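Local coordinates for 5,10-methylenetetrahydrofolate dehydrogenase (Bombyx mori, PDB 5ZF1), which catalyses the oxidation of 5,10-methylenetetrahydrofolate to its methenyl form, probably with NADP+ as hydride acceptor, at residues Ile14-Lys19 with Ala57-Ile62; Ala32-Cys37 with Ser90-Leu95; Val132-Ile137 with Arg183-Leu188. One frame throughout, in Å; residues are numbered along the deposited sequence.

Contacts 1 and 2 belong to the catalytic domain, contact 3 to the NAD(P)-binding domain. Contacts 1 and 2 lie about 14 Å apart between centres and touch directly: Ile62 CG2 is 3.4 Å from Pro33 O, where the turn leaving helix 44-60 passes the start of strand 34-40. Their segments alternate along the chain. Contact 3 stands about 24 Å from contact 1 and about 23 Å from contact 2, centre to centre, with nearest atoms about 12 and 7 Å away. In this family folate and cofactor meet in the cleft between the two domains. None of the contacts includes a ligand; helix 44-60 carries the family's Tyr-X-X-X-Lys motif upstream of contact 1.

Contact 1. Residues Ile14-Lys19 with Ala57-Ile62; sequences IKKELK and AKFVGI
Phe59 and Val60, in the last turn of helix 44-60, pack against Lys15, Lys16, Leu18 and Lys19 on one side of helix 7-26, a partly buried helix-helix contact in the catalytic domain that covers 310 Å² in all. The backbones come close where Lys19 and Val60 meet. There Lys19 CA lies 3.6 Å from Val60 O, with an angle of 170° at the hydrogen, so the C-H points almost straight at the carbonyl. One water donates to both Lys19 O and Val60 O, 2.7 Å from each, and fastens the same point. Val60 CG1 lies 3.3 Å from Lys15 O and 4.1 Å from Leu18 CB, while Ile22 further along helix 7-26 also packs on Val60. Helix 44-60 is the connection of a beta-alpha-beta crossover, joining the adjacent parallel strands 34-40 and 63-69; Gly61 ends it with positive phi, and Ala57 O takes hydrogen bonds from Gly61 N and Ile62 N. Chi1 of -176° sets Phe59 CG anti to the backbone N, and from there the ring extends to helix 7-26. Lys15 O meets the ring edge, in plane, 3.8 Å from CE1; Lys15 CB stands out of that plane, 3.9 Å from CD1. Lys19 reaches across Phe59 O, CD coming within 3.4 Å, and puts NZ over the ring only 1° off the normal but 5.4 Å from its centroid, at most a weak cation-pi attraction. An alanine in place of Phe59 removes the ring, and would probably leave a gap beside Lys15 and the Lys19 ammonium without its weak aromatic partner. A second water accepts from Lys19 NZ and donates to Phe59 O, joining the lysine to the backbone of helix 44-60.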
loop_
_atom_site.group_PDB
_atom_site.type_symbol
_atom_site.label_atom_id
_atom_site.label_comp_id
_atom_site.label_asym_id
_atom_site.label_seq_id
_atom_site.Cartn_x
_atom_site.Cartn_y
_atom_site.Cartn_z
ATOM N N ILE B 14 11.319 22.970 -11.442
ATOM C CA ILE B 14 11.916 21.924 -10.618
ATOM C C ILE B 14 13.327 21.582 -11.098
ATOM O O ILE B 14 14.251 21.429 -10.287
ATOM C CB ILE B 14 10.980 20.695 -10.620
ATOM C CG1 ILE B 14 9.784 20.946 -9.697
ATOM C CG2 ILE B 14 11.704 19.443 -10.214
ATOM C CD1 ILE B 14 8.671 19.949 -9.875
ATOM N N LYS B 15 13.515 21.449 -12.415
ATOM C CA LYS B 15 14.832 21.100 -12.944
ATOM C C LYS B 15 15.849 22.202 -12.673
ATOM O O LYS B 15 17.023 21.914 -12.425
ATOM C CB LYS B 15 14.737 20.798 -14.436
ATOM C CG LYS B 15 14.213 19.392 -14.733
ATOM C CD LYS B 15 14.123 19.107 -16.223
ATOM C CE LYS B 15 13.000 19.906 -16.877
ATOM N NZ LYS B 15 12.728 19.404 -18.252
ATOM N N LYS B 16 15.413 23.463 -12.680
ATOM C CA LYS B 16 16.322 24.556 -12.338
ATOM C C LYS B 16 16.737 24.492 -10.876
ATOM O O LYS B 16 17.912 24.701 -10.553
ATOM C CB LYS B 16 15.675 25.902 -12.650
ATOM C CG LYS B 16 15.451 26.150 -14.132
ATOM C CD LYS B 16 14.951 27.569 -14.371
ATOM C CE LYS B 16 14.575 27.794 -15.828
ATOM N NZ LYS B 16 14.118 29.197 -16.060
ATOM N N GLU B 17 15.785 24.208 -9.976
ATOM C CA GLU B 17 16.127 24.053 -8.566
ATOM C C GLU B 17 17.072 22.883 -8.360
ATOM O O GLU B 17 18.061 22.995 -7.632
ATOM C CB GLU B 17 14.862 23.863 -7.726
ATOM C CG GLU B 17 13.960 25.070 -7.670
ATOM C CD GLU B 17 12.608 24.752 -7.060
ATOM O OE1 GLU B 17 12.451 23.655 -6.476
ATOM O OE2 GLU B 17 11.704 25.605 -7.165
ATOM N N LEU B 18 16.778 21.747 -8.996
ATOM C CA LEU B 18 17.631 20.577 -8.851
ATOM C C LEU B 18 19.052 20.868 -9.319
ATOM O O LEU B 18 20.020 20.430 -8.690
ATOM C CB LEU B 18 17.044 19.413 -9.645
ATOM C CG LEU B 18 15.968 18.619 -8.926
ATOM C CD1 LEU B 18 15.240 17.752 -9.930
ATOM C CD2 LEU B 18 16.609 17.775 -7.835
ATOM N N LYS B 19 19.190 21.585 -10.434
ATOM C CA LYS B 19 20.523 21.951 -10.914
ATOM C C LYS B 19 21.330 22.628 -9.815
ATOM O O LYS B 19 22.490 22.275 -9.567
ATOM C CB LYS B 19 20.410 22.867 -12.129
ATOM C CG LYS B 19 21.759 23.258 -12.740
ATOM C CD LYS B 19 21.567 23.923 -14.092
ATOM C CE LYS B 19 22.898 24.400 -14.669
ATOM N NZ LYS B 19 23.009 24.173 -16.141
ATOM N N ALA B 57 18.826 14.769 -17.432
ATOM C CA ALA B 57 20.009 14.527 -16.615
ATOM C C ALA B 57 21.107 15.527 -16.955
ATOM O O ALA B 57 21.699 16.147 -16.067
ATOM C CB ALA B 57 20.505 13.096 -16.809
ATOM N N LYS B 58 21.389 15.694 -18.249
ATOM C CA LYS B 58 22.381 16.681 -18.667
ATOM C C LYS B 58 22.046 18.060 -18.122
ATOM O O LYS B 58 22.924 18.768 -17.614
ATOM C CB LYS B 58 22.467 16.716 -20.193
ATOM C CG LYS B 58 23.572 15.859 -20.778
ATOM C CD LYS B 58 23.940 16.313 -22.184
ATOM C CE LYS B 58 24.572 17.691 -22.181
ATOM N NZ LYS B 58 25.612 17.826 -23.244
ATOM N N PHE B 59 20.767 18.439 -18.182
ATOM C CA PHE B 59 20.370 19.769 -17.746
ATOM C C PHE B 59 20.682 19.996 -16.273
ATOM O O PHE B 59 21.190 21.057 -15.903
ATOM C CB PHE B 59 18.880 19.995 -18.018
ATOM C CG PHE B 59 18.405 21.381 -17.682
ATOM C CD1 PHE B 59 17.987 21.699 -16.398
ATOM C CD2 PHE B 59 18.375 22.371 -18.655
ATOM C CE1 PHE B 59 17.549 22.963 -16.083
ATOM C CE2 PHE B 59 17.937 23.644 -18.347
ATOM C CZ PHE B 59 17.525 23.943 -17.059
ATOM N N VAL B 60 20.388 19.016 -15.411
ATOM C CA VAL B 60 20.532 19.217 -13.971
ATOM C C VAL B 60 21.900 18.829 -13.430
ATOM O O VAL B 60 22.186 19.102 -12.257
ATOM C CB VAL B 60 19.449 18.446 -13.182
ATOM C CG1 VAL B 60 18.073 18.951 -13.571
ATOM C CG2 VAL B 60 19.577 16.940 -13.420
ATOM N N GLY B 61 22.758 18.215 -14.235
ATOM C CA GLY B 61 24.078 17.839 -13.768
ATOM C C GLY B 61 24.180 16.418 -13.278
ATOM O O GLY B 61 25.064 16.119 -12.471
ATOM N N ILE B 62 23.281 15.550 -13.712
ATOM C CA ILE B 62 23.348 14.116 -13.472
ATOM C C ILE B 62 24.011 13.465 -14.683
ATOM O O ILE B 62 23.769 13.865 -15.826
ATOM C CB ILE B 62 21.928 13.574 -13.212
ATOM C CG1 ILE B 62 21.447 14.051 -11.840
ATOM C CG2 ILE B 62 21.858 12.034 -13.350
ATOM C CD1 ILE B 62 19.987 13.730 -11.552
HETATM O O HOH W 1 24.024 20.640 -11.081
HETATM O O HOH W 2 24.040 22.080 -16.965
#

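Contact 2. Residues Ala32-Cys37 with Ser90-Leu95; sequences APTIRC and SVDGIL
Thr34 holds OG1 between its backbone N and carbonyl carbon (chi1 60°), and Asp92 sets CG anti to its own carbonyl carbon (chi1 -59°); the two side chains cross at about a right angle. The hydroxyl both gives and takes: Thr34 OG1 donates to Ser90 O and accepts from Asp92 N, both at 2.9 Å. In return Asp92 OD2 accepts from Thr34 N at 3.0 Å, on the anti side of the carboxylate and with an N-H...O angle of 143°. Thr34 O takes two weak bonds, from Gly93 N and Asp92 N. Beyond these bonds the chains run as parallel strands, pairing Ile35 with Gly93, Arg36 with Ile94 and Cys37 with Leu95. Arg36 N donates to Gly93 O and Leu95 N to Arg36 O, each at 2.9 Å. Ile35 CD1 meets Leu95 CD1 at 3.7 Å on one face; Arg36 CG rests on Val91 CG1, also at 3.7 Å. Strand 34-40 is the middle of a three-stranded parallel sheet, its other edge bonded to strand 63-69. Where pairing begins with weak backbone bonds, side-chain oxygens thus add stronger ones, which probably fixes the register of strand 93-96.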
loop_
_atom_site.group_PDB
_atom_site.type_symbol
_atom_site.label_atom_id
_atom_site.label_comp_id
_atom_site.label_asym_id
_atom_site.label_seq_id
_atom_site.Cartn_x
_atom_site.Cartn_y
_atom_site.Cartn_z
ATOM N N ALA B 32 28.965 13.718 -8.766
ATOM C CA ALA B 32 27.638 13.983 -9.299
ATOM C C ALA B 32 26.849 12.677 -9.405
ATOM O O ALA B 32 27.424 11.627 -9.707
ATOM C CB ALA B 32 27.727 14.653 -10.671
ATOM N N PRO B 33 25.537 12.715 -9.185
ATOM C CA PRO B 33 24.732 11.489 -9.278
ATOM C C PRO B 33 24.811 10.874 -10.661
ATOM O O PRO B 33 24.837 11.581 -11.671
ATOM C CB PRO B 33 23.307 11.979 -8.972
ATOM C CG PRO B 33 23.456 13.269 -8.285
ATOM C CD PRO B 33 24.732 13.893 -8.837
ATOM N N THR B 34 24.812 9.540 -10.707
ATOM C CA THR B 34 24.901 8.790 -11.953
ATOM C C THR B 34 23.702 7.866 -12.092
ATOM O O THR B 34 23.279 7.245 -11.113
ATOM C CB THR B 34 26.180 7.961 -12.003
ATOM O OG1 THR B 34 26.185 7.040 -10.907
ATOM C CG2 THR B 34 27.412 8.872 -11.907
ATOM N N ILE B 35 23.173 7.773 -13.312
ATOM C CA ILE B 35 22.055 6.894 -13.635
ATOM C C ILE B 35 22.399 6.066 -14.868
ATOM O O ILE B 35 23.022 6.557 -15.818
ATOM C CB ILE B 35 20.742 7.684 -13.838
ATOM C CG1 ILE B 35 19.589 6.731 -14.161
ATOM C CG2 ILE B 35 20.868 8.734 -14.920
ATOM C CD1 ILE B 35 18.254 7.416 -14.270
ATOM N N ARG B 36 22.000 4.800 -14.842
ATOM C CA ARG B 36 22.118 3.899 -15.981
ATOM C C ARG B 36 20.717 3.461 -16.366
ATOM O O ARG B 36 19.971 2.956 -15.522
ATOM C CB ARG B 36 22.985 2.690 -15.640
ATOM C CG ARG B 36 24.371 3.056 -15.138
ATOM C CD ARG B 36 25.240 3.624 -16.266
ATOM N NE ARG B 36 26.566 4.008 -15.782
ATOM C CZ ARG B 36 26.941 5.255 -15.518
ATOM N NH1 ARG B 36 26.100 6.267 -15.704
ATOM N NH2 ARG B 36 28.167 5.491 -15.075
ATOM N N CYS B 37 20.353 3.673 -17.624
ATOM C CA CYS B 37 19.043 3.299 -18.142
ATOM C C CYS B 37 19.207 2.128 -19.101
ATOM O O CYS B 37 19.867 2.266 -20.139
ATOM C CB CYS B 37 18.374 4.480 -18.852
ATOM S SG CYS B 37 18.141 5.958 -17.826
ATOM N N SER B 90 30.258 3.084 -8.811
ATOM C CA SER B 90 30.210 4.284 -9.630
ATOM C C SER B 90 28.821 4.549 -10.185
ATOM O O SER B 90 28.627 5.551 -10.884
ATOM C CB SER B 90 31.205 4.183 -10.789
ATOM O OG SER B 90 30.765 3.229 -11.730
ATOM N N VAL B 91 27.862 3.671 -9.901
ATOM C CA VAL B 91 26.490 3.794 -10.379
ATOM C C VAL B 91 25.598 4.052 -9.172
ATOM O O VAL B 91 25.598 3.266 -8.217
ATOM C CB VAL B 91 26.041 2.535 -11.130
ATOM C CG1 VAL B 91 24.555 2.624 -11.475
ATOM C CG2 VAL B 91 26.909 2.322 -12.386
ATOM N N ASP B 92 24.866 5.165 -9.203
ATOM C CA ASP B 92 23.973 5.530 -8.109
ATOM C C ASP B 92 22.532 5.122 -8.365
ATOM O O ASP B 92 21.796 4.840 -7.410
ATOM C CB ASP B 92 24.014 7.043 -7.863
ATOM C CG ASP B 92 25.399 7.538 -7.529
ATOM O OD1 ASP B 92 26.096 6.878 -6.733
ATOM O OD2 ASP B 92 25.790 8.588 -8.074
ATOM N N GLY B 93 22.114 5.094 -9.623
ATOM C CA GLY B 93 20.733 4.800 -9.951
ATOM C C GLY B 93 20.612 3.883 -11.143
ATOM O O GLY B 93 21.389 3.985 -12.094
ATOM N N ILE B 94 19.645 2.974 -11.100
ATOM C CA ILE B 94 19.407 2.021 -12.173
ATOM C C ILE B 94 17.939 2.095 -12.554
ATOM O O ILE B 94 17.065 2.014 -11.683
ATOM C CB ILE B 94 19.765 0.581 -11.765
ATOM C CG1 ILE B 94 21.247 0.461 -11.408
ATOM C CG2 ILE B 94 19.373 -0.386 -12.889
ATOM C CD1 ILE B 94 21.566 -0.683 -10.433
ATOM N N LEU B 95 17.675 2.250 -13.847
ATOM C CA LEU B 95 16.329 2.210 -14.400
ATOM C C LEU B 95 16.271 1.158 -15.495
ATOM O O LEU B 95 17.218 1.009 -16.269
ATOM C CB LEU B 95 15.917 3.552 -15.012
ATOM C CG LEU B 95 15.520 4.777 -14.201
ATOM C CD1 LEU B 95 15.069 5.874 -15.166
ATOM C CD2 LEU B 95 14.418 4.455 -13.193
#

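Contact 3. Residues Val132-Ile137 with Arg183-Leu188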
loop_
_atom_site.group_PDB
_atom_site.type_symbol
_atom_site.label_atom_id
_atom_site.label_comp_id
_atom_site.label_asym_id
_atom_site.label_seq_id
_atom_site.Cartn_x
_atom_site.Cartn_y
_atom_site.Cartn_z
ATOM N N VAL B 132 3.573 1.853 4.185
ATOM C CA VAL B 132 3.516 2.052 5.630
ATOM C C VAL B 132 3.859 3.495 5.968
ATOM O O VAL B 132 4.054 3.829 7.141
ATOM C CB VAL B 132 4.434 1.068 6.383
ATOM C CG1 VAL B 132 4.099 -0.382 5.968
ATOM C CG2 VAL B 132 5.887 1.357 6.144
ATOM N N ASP B 133 3.937 4.352 4.943
ATOM C CA ASP B 133 4.055 5.807 5.116
ATOM C C ASP B 133 5.377 6.181 5.799
ATOM O O ASP B 133 5.415 7.007 6.709
ATOM C CB ASP B 133 2.836 6.356 5.880
ATOM C CG ASP B 133 2.583 7.841 5.637
ATOM O OD1 ASP B 133 3.209 8.436 4.728
ATOM O OD2 ASP B 133 1.733 8.409 6.373
ATOM N N LEU B 134 6.479 5.583 5.313
ATOM C CA LEU B 134 7.886 5.665 5.708
ATOM C C LEU B 134 8.738 6.249 4.567
ATOM O O LEU B 134 8.368 6.114 3.401
ATOM C CB LEU B 134 8.388 4.261 6.063
ATOM C CG LEU B 134 9.503 3.912 7.048
ATOM C CD1 LEU B 134 9.273 4.522 8.402
ATOM C CD2 LEU B 134 9.566 2.414 7.194
ATOM N N PRO B 135 9.872 6.907 4.854
ATOM C CA PRO B 135 10.669 7.496 3.759
ATOM C C PRO B 135 11.209 6.428 2.815
ATOM O O PRO B 135 11.750 5.406 3.248
ATOM C CB PRO B 135 11.807 8.223 4.490
ATOM C CG PRO B 135 11.337 8.399 5.887
ATOM C CD PRO B 135 10.451 7.217 6.173
ATOM N N THR B 136 11.083 6.672 1.516
ATOM C CA THR B 136 11.455 5.650 0.544
ATOM C C THR B 136 11.799 6.333 -0.778
ATOM O O THR B 136 11.853 7.566 -0.864
ATOM C CB THR B 136 10.318 4.618 0.413
ATOM O OG1 THR B 136 10.754 3.487 -0.345
ATOM C CG2 THR B 136 9.101 5.207 -0.285
ATOM N N ILE B 137 12.057 5.535 -1.808
ATOM C CA ILE B 137 12.062 6.033 -3.182
ATOM C C ILE B 137 10.661 5.829 -3.734
ATOM O O ILE B 137 10.175 4.695 -3.812
ATOM C CB ILE B 137 13.107 5.316 -4.045
ATOM C CG1 ILE B 137 14.494 5.515 -3.433
ATOM C CG2 ILE B 137 13.020 5.851 -5.487
ATOM C CD1 ILE B 137 15.637 4.952 -4.269
ATOM N N ARG B 183 2.520 13.778 9.668
ATOM C CA ARG B 183 3.347 13.639 10.864
ATOM C C ARG B 183 4.323 12.478 10.752
ATOM O O ARG B 183 5.373 12.489 11.404
ATOM C CB ARG B 183 2.470 13.448 12.104
ATOM C CG ARG B 183 1.109 14.097 12.016
ATOM C CD ARG B 183 1.198 15.617 12.085
ATOM N NE ARG B 183 1.643 16.137 13.380
ATOM C CZ ARG B 183 0.975 16.005 14.526
ATOM N NH1 ARG B 183 -0.178 15.344 14.567
ATOM N NH2 ARG B 183 1.462 16.536 15.642
ATOM N N HIS B 184 3.998 11.474 9.941
ATOM C CA HIS B 184 4.843 10.295 9.863
ATOM C C HIS B 184 6.208 10.638 9.272
ATOM O O HIS B 184 6.390 11.655 8.592
ATOM C CB HIS B 184 4.154 9.198 9.052
ATOM C CG HIS B 184 3.017 8.552 9.778
ATOM N ND1 HIS B 184 2.325 7.471 9.276
ATOM C CD2 HIS B 184 2.454 8.836 10.977
ATOM C CE1 HIS B 184 1.382 7.118 10.134
ATOM N NE2 HIS B 184 1.440 7.931 11.174
ATOM N N GLU B 185 7.174 9.757 9.552
ATOM C CA GLU B 185 8.563 9.983 9.160
ATOM C C GLU B 185 8.696 10.255 7.667
ATOM O O GLU B 185 9.584 11.008 7.245
ATOM C CB GLU B 185 9.409 8.770 9.560
ATOM C CG GLU B 185 10.912 8.997 9.552
ATOM C CD GLU B 185 11.694 7.719 9.817
ATOM O OE1 GLU B 185 11.239 6.896 10.639
ATOM O OE2 GLU B 185 12.762 7.536 9.198
ATOM N N SER B 186 7.827 9.647 6.850
ATOM C CA SER B 186 7.878 9.874 5.406
ATOM C C SER B 186 7.765 11.356 5.073
ATOM O O SER B 186 8.504 11.870 4.223
ATOM C CB SER B 186 6.764 9.090 4.714
ATOM O OG SER B 186 7.023 8.932 3.332
ATOM N N GLY B 187 6.851 12.061 5.738
ATOM C CA GLY B 187 6.647 13.470 5.482
ATOM C C GLY B 187 5.922 13.798 4.196
ATOM O O GLY B 187 5.636 14.974 3.951
ATOM N N LEU B 188 5.612 12.811 3.366
ATOM C CA LEU B 188 4.856 13.071 2.142
ATOM C C LEU B 188 3.354 13.106 2.399
ATOM O O LEU B 188 2.554 12.577 1.616
ATOM C CB LEU B 188 5.232 12.029 1.093
ATOM C CG LEU B 188 6.738 12.041 0.761
ATOM C CD1 LEU B 188 7.071 11.313 -0.536
ATOM C CD2 LEU B 188 7.296 13.460 0.711
HETATM O O HOH W 3 4.883 8.516 2.093
#
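Asp133, Ser186 and Pro135 carry this surface contact between the loop after helix 124-131 and the one leading to strand 193-197. Asp133, with positive phi, is the C-prime residue of the Schellman motif closing helix 124-131. Its CG is anti to the backbone N (chi1 -157°), and the Asp133 and His184 side chains cross at about a right angle, with carboxylate and ring planes 52° apart. Asp133 OD2 lies 3.1 Å from His184 ND1 and accepts a hydrogen bond from Asp181 N. Ser186 tucks its CB 3.2 Å from Asp133 O, and its OG stands 3.1 Å from Leu134 O, a weak hydrogen bond at most, since the same proton could go to another acceptor. A water donates to Asp133 OD1 at 3.1 Å and is hydrogen-bonded to Ser186 OG too. Pro135 CG lies 3.4 Å from Glu185 O and CD 3.6 Å from Ser186 N, so the ring packs on the peptide linking these two residues. Arg107 of the second subunit packs on Leu134. The Asp181 bond is thus a direct polar link from Asp133 to the second loop, while the two segments themselves meet mostly through weak or water-mediated links and van der Waals packing.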